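Side-chain contact in GDSL-like Lipase/Acylhydrolase family protein (PDB 4K7J), which probably removes O-acetyl groups from peptidoglycan as an esterase of the SGNH (GDSL-like) hydrolase family: residues 299-302 / 303-307. Residues are numbered along the deposited sequence; the frame is centred on the assembly and turned at random.
Sequences GTRP and VRLTE. With EPE (4-(2-hydroxyethyl)-1-piperazine ethanesulfonic acid), chain E.
The guanidinium of R301 has the CD2 methyl of L305 over one face, 3.4 Å above the plane and displaced toward the rim, while T306 and the sulfonate of a bound EPE buffer molecule lie at its edge. In the guanidinium plane, NH2 gives T306 OG1 a nearly straight bond of 2.7 Å. NE donates to EPE O2S at 2.9 Å. The chain bends at chi3 (64°), bringing NE to the sulfonate, and NH2 lies beside T306 OG1. NH1 forms a salt bridge with E289 and a hydrogen bond with Q327, and NH2 also meets Q309, so several partners fix the rotation of the group. One water ties the same sulfonate oxygen to the backbone, accepting from T306 N (2.9 Å) and lying within hydrogen-bonding distance of P302 O and EPE O2S, with more acceptors around it than it has protons to give. An anion thus sits beside the first helical turn, where the helix dipole probably favours negative charge.

Alongside these polar contacts a type I turn runs from P302 to L305, closed by L305 N to P302 O (3.2 Å), with the donor well above the carbonyl plane. P302 CD rests 3.9 Å from L305 CD2. Farther along, R304 grips E307 side-on, NE to OE2 and NH2 to OE1 (2.8 Å), in a two-pronged salt bridge.

The whole illustrates how a loop hands over to a helix: the loop following strand 281-286 of the mixed sheet turns into helix 305-318, with P302 packed on F253, and R304 and E307 against I259 of helix 259-276.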
loop_
_atom_site.group_PDB
_atom_site.type_symbol
_atom_site.label_atom_id
_atom_site.label_comp_id
_atom_site.label_asym_id
_atom_site.label_seq_id
_atom_site.Cartn_x
_atom_site.Cartn_y
_atom_site.Cartn_z
ATOM N N GLY A 299 -19.518 3.281 -23.246
ATOM C CA GLY A 299 -19.483 1.949 -22.673
ATOM C C GLY A 299 -18.301 1.132 -23.135
ATOM O O GLY A 299 -17.448 1.625 -23.871
ATOM N N THR A 300 -18.244 -0.121 -22.691
ATOM C CA THR A 300 -19.263 -0.677 -21.805
ATOM C C THR A 300 -18.693 -0.997 -20.421
ATOM O O THR A 300 -17.638 -1.629 -20.300
ATOM C CB THR A 300 -19.877 -1.953 -22.403
ATOM O OG1 THR A 300 -20.412 -1.657 -23.695
ATOM C CG2 THR A 300 -20.982 -2.470 -21.517
ATOM N N ARG A 301 -19.394 -0.553 -19.384
ATOM C CA ARG A 301 -18.984 -0.809 -18.012
ATOM C C ARG A 301 -19.239 -2.268 -17.682
ATOM O O ARG A 301 -20.199 -2.847 -18.180
ATOM C CB ARG A 301 -19.761 0.103 -17.056
ATOM C CG ARG A 301 -19.305 1.564 -17.093
ATOM C CD ARG A 301 -20.354 2.506 -16.517
ATOM N NE ARG A 301 -20.598 2.265 -15.095
ATOM C CZ ARG A 301 -19.834 2.745 -14.114
ATOM N NH1 ARG A 301 -18.766 3.491 -14.402
ATOM N NH2 ARG A 301 -20.133 2.476 -12.846
ATOM N N PRO A 302 -18.376 -2.879 -16.852
ATOM C CA PRO A 302 -18.720 -4.226 -16.386
ATOM C C PRO A 302 -20.026 -4.160 -15.613
ATOM O O PRO A 302 -20.307 -3.153 -14.954
ATOM C CB PRO A 302 -17.566 -4.583 -15.442
ATOM C CG PRO A 302 -16.465 -3.629 -15.788
ATOM C CD PRO A 302 -17.149 -2.376 -16.220
ATOM N N VAL A 303 -20.801 -5.232 -15.695
ATOM C CA VAL A 303 -22.140 -5.296 -15.125
ATOM C C VAL A 303 -22.199 -5.069 -13.606
ATOM O O VAL A 303 -23.196 -4.571 -13.090
ATOM C CB VAL A 303 -22.807 -6.651 -15.505
ATOM C CG1 VAL A 303 -24.203 -6.782 -14.912
ATOM C CG2 VAL A 303 -22.867 -6.784 -17.019
ATOM N N ARG A 304 -21.133 -5.409 -12.887
ATOM C CA ARG A 304 -21.170 -5.268 -11.429
ATOM C C ARG A 304 -20.399 -4.062 -10.888
ATOM O O ARG A 304 -20.277 -3.902 -9.670
ATOM C CB ARG A 304 -20.671 -6.550 -10.753
ATOM C CG ARG A 304 -21.262 -7.837 -11.338
ATOM C CD ARG A 304 -22.800 -7.778 -11.395
ATOM N NE ARG A 304 -23.374 -7.499 -10.082
ATOM C CZ ARG A 304 -23.529 -8.412 -9.130
ATOM N NH1 ARG A 304 -23.157 -9.662 -9.349
ATOM N NH2 ARG A 304 -24.052 -8.075 -7.958
ATOM N N LEU A 305 -19.874 -3.221 -11.780
ATOM C CA LEU A 305 -19.008 -2.127 -11.354
ATOM C C LEU A 305 -19.744 -1.129 -10.477
ATOM O O LEU A 305 -19.251 -0.742 -9.416
ATOM C CB LEU A 305 -18.390 -1.404 -12.552
ATOM C CG LEU A 305 -17.557 -0.167 -12.227
ATOM C CD1 LEU A 305 -16.379 -0.528 -11.279
ATOM C CD2 LEU A 305 -17.035 0.477 -13.498
ATOM N N THR A 306 -20.918 -0.705 -10.929
ATOM C CA THR A 306 -21.692 0.293 -10.191
ATOM C C THR A 306 -22.036 -0.210 -8.794
ATOM O O THR A 306 -21.864 0.509 -7.812
ATOM C CB THR A 306 -22.970 0.713 -10.980
ATOM O OG1 THR A 306 -22.578 1.421 -12.161
ATOM C CG2 THR A 306 -23.894 1.609 -10.138
ATOM N N GLU A 307 -22.476 -1.458 -8.691
ATOM C CA GLU A 307 -22.829 -2.009 -7.383
ATOM C C GLU A 307 -21.626 -2.081 -6.438
ATOM O O GLU A 307 -21.747 -1.818 -5.230
ATOM C CB GLU A 307 -23.443 -3.393 -7.539
ATOM C CG GLU A 307 -24.762 -3.405 -8.281
ATOM C CD GLU A 307 -25.026 -4.760 -8.872
ATOM O OE1 GLU A 307 -25.434 -5.667 -8.114
ATOM O OE2 GLU A 307 -24.783 -4.920 -10.087
HETATM N N1 EPE E . -26.389 -1.540 -13.010
HETATM C C2 EPE E . -26.619 -1.196 -11.587
HETATM C C3 EPE E . -27.325 -2.334 -10.854
HETATM N N4 EPE E . -28.564 -2.739 -11.512
HETATM C C5 EPE E . -28.816 -2.227 -12.845
HETATM C C6 EPE E . -27.543 -2.180 -13.684
HETATM C C7 EPE E . -29.242 -3.944 -11.053
HETATM C C8 EPE E . -30.690 -4.114 -11.517
HETATM O O8 EPE E . -31.439 -2.936 -11.300
HETATM C C9 EPE E . -25.956 -0.355 -13.775
HETATM C C10 EPE E . -25.157 -0.788 -15.004
HETATM S S EPE E . -24.133 0.564 -15.636
HETATM O O1S EPE E . -24.722 1.834 -15.228
HETATM O O2S EPE E . -22.800 0.432 -15.039
HETATM O O3S EPE E . -24.049 0.523 -17.099
HETATM O O HOH W 1 -22.083 -1.595 -13.419
#